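Local coordinates for protein restriction endonuclease S subunits (Thermoanaerobacter tengcongensis, PDB 3OKG) that probably recognises the DNA target sequence as the specificity (S) subunit of a type I methyltransferase composed of M and S polypeptides, at residues F127-L133 against I169-L174; R179-V184 against A407-L412; R195-A199 against Q389-E395. All coordinates share one frame; numbering follows the deposited sequence.

Along the chain, contact 1 closes first, inside the first DNA specificity domain; the chain then leaves strand 168-171 directly into helix 174-216, which supplies one side of both contact 2 and contact 3. The partners of that helix arrive about 190 to 220 residues later, at the break before helix 392-407 (contact 3) and at the C-terminal tail behind it (contact 2), so contact 3 lies within the span bracketed by contact 2. Contacts 1 and 2 touch, F132 meeting F408, with centres 11 Å apart; contact 3 is centred 23 Å from contact 2. The long antiparallel helices thus bring the C-terminus back to the first domain.

Contact 1 (F127-L133 against I169-L174); sequences FAEPEFL and IPLPPL
I169 meets L133 at the start of the contact, CD1 lying 4.1 Å from L133 CD2 with the two side chains at about a right angle. Its CG1 sits between the backbone N and the carbonyl carbon (chi1 60°), which brings CD1 over to the helix. At P170 the carbonyl does the touching: O lies at the edge of the F132 ring, near its plane and 3.6 Å from CE2, and this buried oxygen has no polar partner in the model. L171 CD1 lies 3.7 Å from F127 O and also touches the methyl of A128. I169 and L171 also pair through their backbones with V29 and R27, so this short two-stranded antiparallel sheet, part of the first specificity domain, is packed against the start of helix 130-137. The P172 ring meets the far end of the F132 ring, P172 CD 3.3 Å from F132 CZ; with CG anti to the backbone N (chi1 -174°), F132 extends its ring out to the proline. A water hydrogen-bonds F127 O at 2.7 Å and P172 O only weakly; Q177 NE2 also bonds both oxygens. Helix 174-216 begins at L174, whose CD2 lies 3.5 Å from A128 N and whose side chain crosses that of E129 at about a right angle; E129 OE2 is salt-bridged to R178.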
loop_
_atom_site.group_PDB
_atom_site.type_symbol
_atom_site.label_atom_id
_atom_site.label_comp_id
_atom_site.label_asym_id
_atom_site.label_seq_id
_atom_site.Cartn_x
_atom_site.Cartn_y
_atom_site.Cartn_z
ATOM N N PHE A 127 19.946 -1.478 34.852
ATOM C CA PHE A 127 19.544 -2.770 34.244
ATOM C C PHE A 127 19.097 -2.643 32.805
ATOM O O PHE A 127 19.191 -3.602 32.053
ATOM C CB PHE A 127 18.370 -3.422 34.991
ATOM C CG PHE A 127 18.648 -3.709 36.448
ATOM C CD1 PHE A 127 19.715 -4.512 36.822
ATOM C CD2 PHE A 127 17.830 -3.173 37.440
ATOM C CE1 PHE A 127 19.967 -4.774 38.165
ATOM C CE2 PHE A 127 18.066 -3.434 38.809
ATOM C CZ PHE A 127 19.142 -4.229 39.163
ATOM N N ALA A 128 18.558 -1.482 32.433
ATOM C CA ALA A 128 17.949 -1.363 31.109
ATOM C C ALA A 128 18.199 -0.004 30.506
ATOM O O ALA A 128 18.131 1.028 31.199
ATOM C CB ALA A 128 16.419 -1.634 31.198
ATOM N N GLU A 129 18.440 0.003 29.207
ATOM C CA GLU A 129 18.546 1.240 28.428
ATOM C C GLU A 129 17.158 1.685 27.957
ATOM O O GLU A 129 16.399 0.858 27.445
ATOM C CB GLU A 129 19.383 0.972 27.185
ATOM C CG GLU A 129 20.813 0.602 27.509
ATOM C CD GLU A 129 21.646 1.816 27.868
ATOM O OE1 GLU A 129 21.285 2.925 27.441
ATOM O OE2 GLU A 129 22.653 1.651 28.572
ATOM N N PRO A 130 16.824 2.977 28.127
ATOM C CA PRO A 130 15.515 3.476 27.663
ATOM C C PRO A 130 15.216 3.104 26.205
ATOM O O PRO A 130 14.107 2.706 25.898
ATOM C CB PRO A 130 15.638 5.010 27.818
ATOM C CG PRO A 130 16.590 5.186 29.015
ATOM C CD PRO A 130 17.546 3.969 28.960
ATOM N N GLU A 131 16.192 3.242 25.317
ATOM C CA GLU A 131 15.938 2.984 23.900
ATOM C C GLU A 131 15.649 1.499 23.673
ATOM O O GLU A 131 14.890 1.139 22.754
ATOM C CB GLU A 131 17.147 3.404 23.043
ATOM C CG GLU A 131 17.349 4.925 22.918
ATOM C CD GLU A 131 17.903 5.614 24.188
ATOM O OE1 GLU A 131 17.883 6.869 24.200
ATOM O OE2 GLU A 131 18.357 4.938 25.162
ATOM N N PHE A 132 16.281 0.660 24.494
ATOM C CA PHE A 132 16.033 -0.783 24.410
ATOM C C PHE A 132 14.610 -1.075 24.866
ATOM O O PHE A 132 13.867 -1.797 24.195
ATOM C CB PHE A 132 17.072 -1.583 25.215
ATOM C CG PHE A 132 16.945 -3.077 25.031
ATOM C CD1 PHE A 132 17.469 -3.691 23.906
ATOM C CD2 PHE A 132 16.277 -3.849 25.970
ATOM C CE1 PHE A 132 17.349 -5.068 23.725
ATOM C CE2 PHE A 132 16.146 -5.230 25.804
ATOM C CZ PHE A 132 16.685 -5.838 24.681
ATOM N N LEU A 133 14.200 -0.508 26.000
ATOM C CA LEU A 133 12.792 -0.659 26.425
ATOM C C LEU A 133 11.783 -0.158 25.377
ATOM O O LEU A 133 10.723 -0.763 25.156
ATOM C CB LEU A 133 12.531 0.010 27.792
ATOM C CG LEU A 133 13.367 -0.532 28.964
ATOM C CD1 LEU A 133 12.864 0.077 30.264
ATOM C CD2 LEU A 133 13.248 -2.081 29.052
ATOM N N ILE A 169 10.004 -9.824 29.594
ATOM C CA ILE A 169 10.874 -9.292 28.555
ATOM C C ILE A 169 12.255 -9.958 28.623
ATOM O O ILE A 169 12.724 -10.271 29.700
ATOM C CB ILE A 169 11.068 -7.744 28.716
ATOM C CG1 ILE A 169 11.706 -7.390 30.065
ATOM C CG2 ILE A 169 9.722 -7.011 28.499
ATOM C CD1 ILE A 169 12.497 -5.997 30.073
ATOM N N PRO A 170 12.897 -10.163 27.463
ATOM C CA PRO A 170 14.257 -10.681 27.425
ATOM C C PRO A 170 15.209 -9.528 27.712
ATOM O O PRO A 170 15.061 -8.439 27.137
ATOM C CB PRO A 170 14.431 -11.109 25.966
ATOM C CG PRO A 170 13.420 -10.377 25.199
ATOM C CD PRO A 170 12.471 -9.694 26.141
ATOM N N LEU A 171 16.181 -9.762 28.577
ATOM C CA LEU A 171 17.065 -8.682 28.998
ATOM C C LEU A 171 18.550 -9.000 28.798
ATOM O O LEU A 171 19.149 -9.668 29.634
ATOM C CB LEU A 171 16.786 -8.371 30.459
ATOM C CG LEU A 171 17.459 -7.095 30.993
ATOM C CD1 LEU A 171 16.697 -5.893 30.522
ATOM C CD2 LEU A 171 17.474 -7.123 32.515
ATOM N N PRO A 172 19.131 -8.531 27.693
ATOM C CA PRO A 172 20.584 -8.650 27.506
ATOM C C PRO A 172 21.325 -7.761 28.494
ATOM O O PRO A 172 20.698 -6.911 29.144
ATOM C CB PRO A 172 20.813 -8.080 26.111
ATOM C CG PRO A 172 19.406 -7.907 25.491
ATOM C CD PRO A 172 18.515 -7.687 26.657
ATOM N N PRO A 173 22.654 -7.922 28.585
ATOM C CA PRO A 173 23.473 -6.902 29.263
ATOM C C PRO A 173 23.280 -5.553 28.612
ATOM O O PRO A 173 22.973 -5.466 27.402
ATOM C CB PRO A 173 24.920 -7.368 29.013
ATOM C CG PRO A 173 24.813 -8.833 28.764
ATOM C CD PRO A 173 23.460 -9.047 28.081
ATOM N N LEU A 174 23.524 -4.491 29.381
ATOM C CA LEU A 174 23.405 -3.127 28.867
ATOM C C LEU A 174 24.160 -2.893 27.564
ATOM O O LEU A 174 23.641 -2.286 26.631
ATOM C CB LEU A 174 23.891 -2.143 29.937
ATOM C CG LEU A 174 23.012 -2.062 31.199
ATOM C CD1 LEU A 174 23.769 -1.264 32.288
ATOM C CD2 LEU A 174 21.682 -1.347 30.873
HETATM O O HOH W 1 20.851 -5.742 32.403
#

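Contact 2 (R179-V184 against A407-L412); sequences RIVAKV and AFRGDL
I180 and A407 mark the closest backbone approach, their CA atoms 6.4 Å apart, where helix 174-216 passes the end of the antiparallel helix 392-407 and the tail that follows it. The methyl of A407 fits between two branched side chains one helical turn apart: CB is 3.7 Å from I180 CG2 and 3.6 Å from V184 CG2. L412 adds CD1 to the same patch, 3.9 Å from V184 CG2 and near the CB of K183, its side chain crossing that of V184 at about a right angle. The tail's last group is held by R179, which runs extended from a CG anti to its backbone N (chi1 -176°). NH1 donates to L412 OXT at 3.1 Å (154°), with the oxygen in the guanidinium plane, a salt bridge to the terminal carboxylate. NH2 adds two weak bonds, to L412 OXT and, at 2.8 Å, to L412 O. E176 salt-bridges NH1 as well, so the guanidinium is shared between two carboxylates, an arrangement that should limit its rotation. The turn delivering L412 is a Schellman motif, with D411 N bonded to K406 O, G410 N to A407 O, and G410 at positive phi as the C-prime residue that ends the helix.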
loop_
_atom_site.group_PDB
_atom_site.type_symbol
_atom_site.label_atom_id
_atom_site.label_comp_id
_atom_site.label_asym_id
_atom_site.label_seq_id
_atom_site.Cartn_x
_atom_site.Cartn_y
_atom_site.Cartn_z
ATOM N N ARG A 179 23.835 -2.135 21.496
ATOM C CA ARG A 179 24.191 -2.630 20.169
ATOM C C ARG A 179 22.936 -2.999 19.377
ATOM O O ARG A 179 22.784 -2.651 18.203
ATOM C CB ARG A 179 25.063 -3.873 20.307
ATOM C CG ARG A 179 25.551 -4.372 18.971
ATOM C CD ARG A 179 26.202 -5.741 19.088
ATOM N NE ARG A 179 26.259 -6.372 17.776
ATOM C CZ ARG A 179 25.412 -7.305 17.366
ATOM N NH1 ARG A 179 24.460 -7.743 18.182
ATOM N NH2 ARG A 179 25.532 -7.811 16.150
ATOM N N ILE A 180 22.034 -3.721 20.031
ATOM C CA ILE A 180 20.765 -4.069 19.390
ATOM C C ILE A 180 19.956 -2.841 18.974
ATOM O O ILE A 180 19.368 -2.825 17.913
ATOM C CB ILE A 180 19.919 -4.971 20.318
ATOM C CG1 ILE A 180 20.610 -6.332 20.469
ATOM C CG2 ILE A 180 18.451 -5.118 19.753
ATOM C CD1 ILE A 180 20.050 -7.228 21.548
ATOM N N VAL A 181 19.893 -1.822 19.826
ATOM C CA VAL A 181 19.182 -0.593 19.458
ATOM C C VAL A 181 19.736 0.014 18.167
ATOM O O VAL A 181 18.982 0.462 17.263
ATOM C CB VAL A 181 19.312 0.464 20.591
ATOM C CG1 VAL A 181 18.894 1.842 20.079
ATOM C CG2 VAL A 181 18.492 0.042 21.822
ATOM N N ALA A 182 21.061 0.035 18.063
ATOM C CA ALA A 182 21.689 0.604 16.879
ATOM C C ALA A 182 21.347 -0.206 15.619
ATOM O O ALA A 182 21.081 0.370 14.562
ATOM C CB ALA A 182 23.237 0.715 17.064
ATOM N N LYS A 183 21.348 -1.530 15.744
ATOM C CA LYS A 183 21.079 -2.392 14.591
ATOM C C LYS A 183 19.630 -2.276 14.159
ATOM O O LYS A 183 19.334 -2.215 12.971
ATOM C CB LYS A 183 21.361 -3.860 14.919
ATOM C CG LYS A 183 22.808 -4.164 15.286
ATOM C CD LYS A 183 23.721 -4.126 14.062
ATOM C CE LYS A 183 25.082 -4.770 14.350
ATOM N NZ LYS A 183 25.853 -5.042 13.096
ATOM N N VAL A 184 18.719 -2.238 15.128
ATOM C CA VAL A 184 17.297 -2.093 14.803
ATOM C C VAL A 184 17.025 -0.784 14.074
ATOM O O VAL A 184 16.347 -0.751 13.036
ATOM C CB VAL A 184 16.443 -2.157 16.087
ATOM C CG1 VAL A 184 15.045 -1.581 15.832
ATOM C CG2 VAL A 184 16.398 -3.602 16.637
ATOM N N ALA A 407 15.804 -9.182 16.588
ATOM C CA ALA A 407 16.545 -8.489 17.633
ATOM C C ALA A 407 16.403 -9.213 18.964
ATOM O O ALA A 407 17.383 -9.414 19.672
ATOM C CB ALA A 407 16.060 -7.045 17.768
ATOM N N PHE A 408 15.182 -9.620 19.310
ATOM C CA PHE A 408 14.954 -10.047 20.679
ATOM C C PHE A 408 15.144 -11.542 20.880
ATOM O O PHE A 408 14.906 -12.057 21.962
ATOM C CB PHE A 408 13.607 -9.530 21.188
ATOM C CG PHE A 408 13.513 -8.026 21.128
ATOM C CD1 PHE A 408 14.543 -7.248 21.632
ATOM C CD2 PHE A 408 12.411 -7.395 20.559
ATOM C CE1 PHE A 408 14.480 -5.863 21.594
ATOM C CE2 PHE A 408 12.335 -6.011 20.504
ATOM C CZ PHE A 408 13.371 -5.238 21.015
ATOM N N ARG A 409 15.634 -12.193 19.833
ATOM C CA ARG A 409 16.025 -13.607 19.874
ATOM C C ARG A 409 17.564 -13.672 19.848
ATOM O O ARG A 409 18.162 -14.736 19.944
ATOM C CB ARG A 409 15.456 -14.296 18.633
ATOM C CG ARG A 409 15.281 -15.785 18.725
ATOM C CD ARG A 409 14.108 -16.211 17.855
ATOM N NE ARG A 409 12.840 -15.805 18.459
ATOM C CZ ARG A 409 12.098 -16.580 19.250
ATOM N NH1 ARG A 409 12.483 -17.831 19.533
ATOM N NH2 ARG A 409 10.965 -16.100 19.750
ATOM N N GLY A 410 18.198 -12.516 19.683
ATOM C CA GLY A 410 19.646 -12.429 19.639
ATOM C C GLY A 410 20.227 -12.676 18.259
ATOM O O GLY A 410 21.400 -13.001 18.117
ATOM N N ASP A 411 19.407 -12.508 17.228
ATOM C CA ASP A 411 19.843 -12.826 15.877
ATOM C C ASP A 411 20.311 -11.626 15.071
ATOM O O ASP A 411 20.596 -11.755 13.886
ATOM C CB ASP A 411 18.743 -13.586 15.127
ATOM C CG ASP A 411 18.566 -15.002 15.652
ATOM O OD1 ASP A 411 19.550 -15.568 16.187
ATOM O OD2 ASP A 411 17.448 -15.546 15.551
ATOM N N LEU A 412 20.389 -10.458 15.699
ATOM C CA LEU A 412 20.969 -9.294 15.013
ATOM C C LEU A 412 22.427 -9.090 15.418
ATOM O O LEU A 412 23.169 -8.328 14.805
ATOM C CB LEU A 412 20.163 -8.013 15.276
ATOM C CG LEU A 412 18.806 -7.884 14.589
ATOM C CD1 LEU A 412 18.212 -6.471 14.819
ATOM C CD2 LEU A 412 18.929 -8.168 13.098
ATOM O OXT LEU A 412 22.896 -9.684 16.386
#

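Contact 3 (R195-A199 against Q389-E395); sequences RRLRA and QAETEAE
R195 meets E395 with NE and A390 with NH2, both oxygens near the guanidinium plane. R195 NE faces E395 OE2 in a salt bridge modelled at 2.4 Å, which is too short for the exact length to be trusted. R195 NH2 donates to A390 O at 2.7 Å, but weakly, because the N-H is turned well off the oxygen (121°). The E395 carboxylate is itself tilted 62° from the guanidinium. The side chains of R195 and E395 run antiparallel, side by side, and a bend at chi3 (84°) puts the guanidinium within reach of both oxygens. The end of the Q389 side chain lies over the rim of one guanidinium face, and T392 CA lies over the opposite face. R198 joins the network more loosely: R198 NH2 is 3.8 Å from E395 OE1, a long ion pair, while R198 CG packs 3.5 Å from Q389 CG. This cluster bridges two antiparallel helices of the coiled coil between the specificity domains, at the point where 365-388 breaks before 392-407 begins. None of its touching residues is buried, which leaves the charges near solvent. Further out, E391 caps the new helix, OE1 accepting from A394 N at 2.7 Å from above the carboxylate plane, and its backbone O takes the N-H of E395, 3.0 Å from N, fixing the first turn from which E395 extends. On the side of helix 365-388, R198 rests against L385 and A388.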
loop_
_atom_site.group_PDB
_atom_site.type_symbol
_atom_site.label_atom_id
_atom_site.label_comp_id
_atom_site.label_asym_id
_atom_site.label_seq_id
_atom_site.Cartn_x
_atom_site.Cartn_y
_atom_site.Cartn_z
ATOM N N ARG A 195 12.025 2.338 0.230
ATOM C CA ARG A 195 10.753 2.927 -0.181
ATOM C C ARG A 195 10.945 4.144 -1.059
ATOM O O ARG A 195 10.267 4.266 -2.083
ATOM C CB ARG A 195 9.863 3.286 1.028
ATOM C CG ARG A 195 9.702 2.159 1.989
ATOM C CD ARG A 195 8.641 2.466 3.029
ATOM N NE ARG A 195 7.326 2.152 2.499
ATOM C CZ ARG A 195 6.456 3.065 2.102
ATOM N NH1 ARG A 195 6.759 4.354 2.209
ATOM N NH2 ARG A 195 5.286 2.687 1.612
ATOM N N ARG A 196 11.870 5.030 -0.667
ATOM C CA ARG A 196 12.173 6.240 -1.438
ATOM C C ARG A 196 12.719 5.885 -2.803
ATOM O O ARG A 196 12.340 6.472 -3.818
ATOM C CB ARG A 196 13.213 7.106 -0.729
ATOM C CG ARG A 196 12.658 7.982 0.360
ATOM C CD ARG A 196 13.757 8.443 1.346
ATOM N NE ARG A 196 13.089 8.719 2.613
ATOM C CZ ARG A 196 13.642 8.637 3.814
ATOM N NH1 ARG A 196 14.915 8.285 3.952
ATOM N NH2 ARG A 196 12.899 8.895 4.883
ATOM N N LEU A 197 13.623 4.919 -2.820
ATOM C CA LEU A 197 14.222 4.476 -4.068
ATOM C C LEU A 197 13.129 3.969 -5.019
ATOM O O LEU A 197 13.132 4.293 -6.205
ATOM C CB LEU A 197 15.209 3.347 -3.772
ATOM C CG LEU A 197 16.074 2.958 -4.965
ATOM C CD1 LEU A 197 16.932 4.140 -5.437
ATOM C CD2 LEU A 197 16.931 1.739 -4.575
ATOM N N ARG A 198 12.226 3.154 -4.482
ATOM C CA ARG A 198 11.131 2.593 -5.260
ATOM C C ARG A 198 10.308 3.716 -5.867
ATOM O O ARG A 198 10.030 3.719 -7.066
ATOM C CB ARG A 198 10.248 1.705 -4.383
ATOM C CG ARG A 198 9.221 0.893 -5.157
ATOM C CD ARG A 198 9.126 -0.527 -4.625
ATOM N NE ARG A 198 9.248 -0.576 -3.170
ATOM C CZ ARG A 198 9.883 -1.536 -2.506
ATOM N NH1 ARG A 198 10.458 -2.533 -3.165
ATOM N NH2 ARG A 198 9.944 -1.500 -1.182
ATOM N N ALA A 199 9.952 4.690 -5.037
ATOM C CA ALA A 199 9.210 5.857 -5.496
ATOM C C ALA A 199 9.914 6.535 -6.670
ATOM O O ALA A 199 9.267 6.946 -7.634
ATOM C CB ALA A 199 9.012 6.842 -4.354
ATOM N N GLN A 389 4.999 -0.940 -4.076
ATOM C CA GLN A 389 4.937 0.147 -3.102
ATOM C C GLN A 389 3.732 -0.108 -2.210
ATOM O O GLN A 389 2.612 0.259 -2.555
ATOM C CB GLN A 389 4.840 1.521 -3.777
ATOM C CG GLN A 389 6.201 2.226 -4.017
ATOM C CD GLN A 389 6.968 2.615 -2.721
ATOM O OE1 GLN A 389 7.156 3.804 -2.425
ATOM N NE2 GLN A 389 7.442 1.614 -1.978
ATOM N N ALA A 390 3.972 -0.768 -1.079
ATOM C CA ALA A 390 2.918 -1.112 -0.113
ATOM C C ALA A 390 2.524 0.135 0.647
ATOM O O ALA A 390 3.311 1.089 0.732
ATOM C CB ALA A 390 3.427 -2.181 0.864
ATOM N N GLU A 391 1.321 0.145 1.210
ATOM C CA GLU A 391 0.886 1.335 1.920
ATOM C C GLU A 391 1.790 1.517 3.129
ATOM O O GLU A 391 2.317 0.540 3.681
ATOM C CB GLU A 391 -0.604 1.269 2.292
ATOM C CG GLU A 391 -0.910 0.609 3.615
ATOM C CD GLU A 391 -0.946 1.592 4.775
ATOM O OE1 GLU A 391 -1.016 1.126 5.935
ATOM O OE2 GLU A 391 -0.910 2.823 4.527
ATOM N N THR A 392 1.962 2.768 3.530
ATOM C CA THR A 392 3.040 3.157 4.423
ATOM C C THR A 392 2.871 2.595 5.814
ATOM O O THR A 392 3.753 1.908 6.315
ATOM C CB THR A 392 3.195 4.691 4.506
ATOM O OG1 THR A 392 3.358 5.225 3.185
ATOM C CG2 THR A 392 4.410 5.074 5.372
ATOM N N GLU A 393 1.744 2.887 6.450
ATOM C CA GLU A 393 1.566 2.451 7.827
ATOM C C GLU A 393 1.774 0.934 8.000
ATOM O O GLU A 393 2.477 0.498 8.929
ATOM C CB GLU A 393 0.209 2.888 8.380
ATOM C CG GLU A 393 0.041 2.475 9.850
ATOM C CD GLU A 393 -1.385 2.640 10.357
ATOM O OE1 GLU A 393 -2.301 2.848 9.526
ATOM O OE2 GLU A 393 -1.586 2.551 11.588
ATOM N N ALA A 394 1.176 0.134 7.113
ATOM C CA ALA A 394 1.331 -1.328 7.188
ATOM C C ALA A 394 2.758 -1.801 6.922
ATOM O O ALA A 394 3.319 -2.605 7.673
ATOM C CB ALA A 394 0.367 -2.009 6.236
ATOM N N GLU A 395 3.369 -1.314 5.857
ATOM C CA GLU A 395 4.718 -1.778 5.579
ATOM C C GLU A 395 5.625 -1.455 6.771
ATOM O O GLU A 395 6.386 -2.301 7.236
ATOM C CB GLU A 395 5.291 -1.182 4.285
ATOM C CG GLU A 395 6.182 -2.165 3.537
ATOM C CD GLU A 395 7.289 -1.515 2.705
ATOM O OE1 GLU A 395 8.030 -2.286 2.064
ATOM O OE2 GLU A 395 7.441 -0.264 2.689
#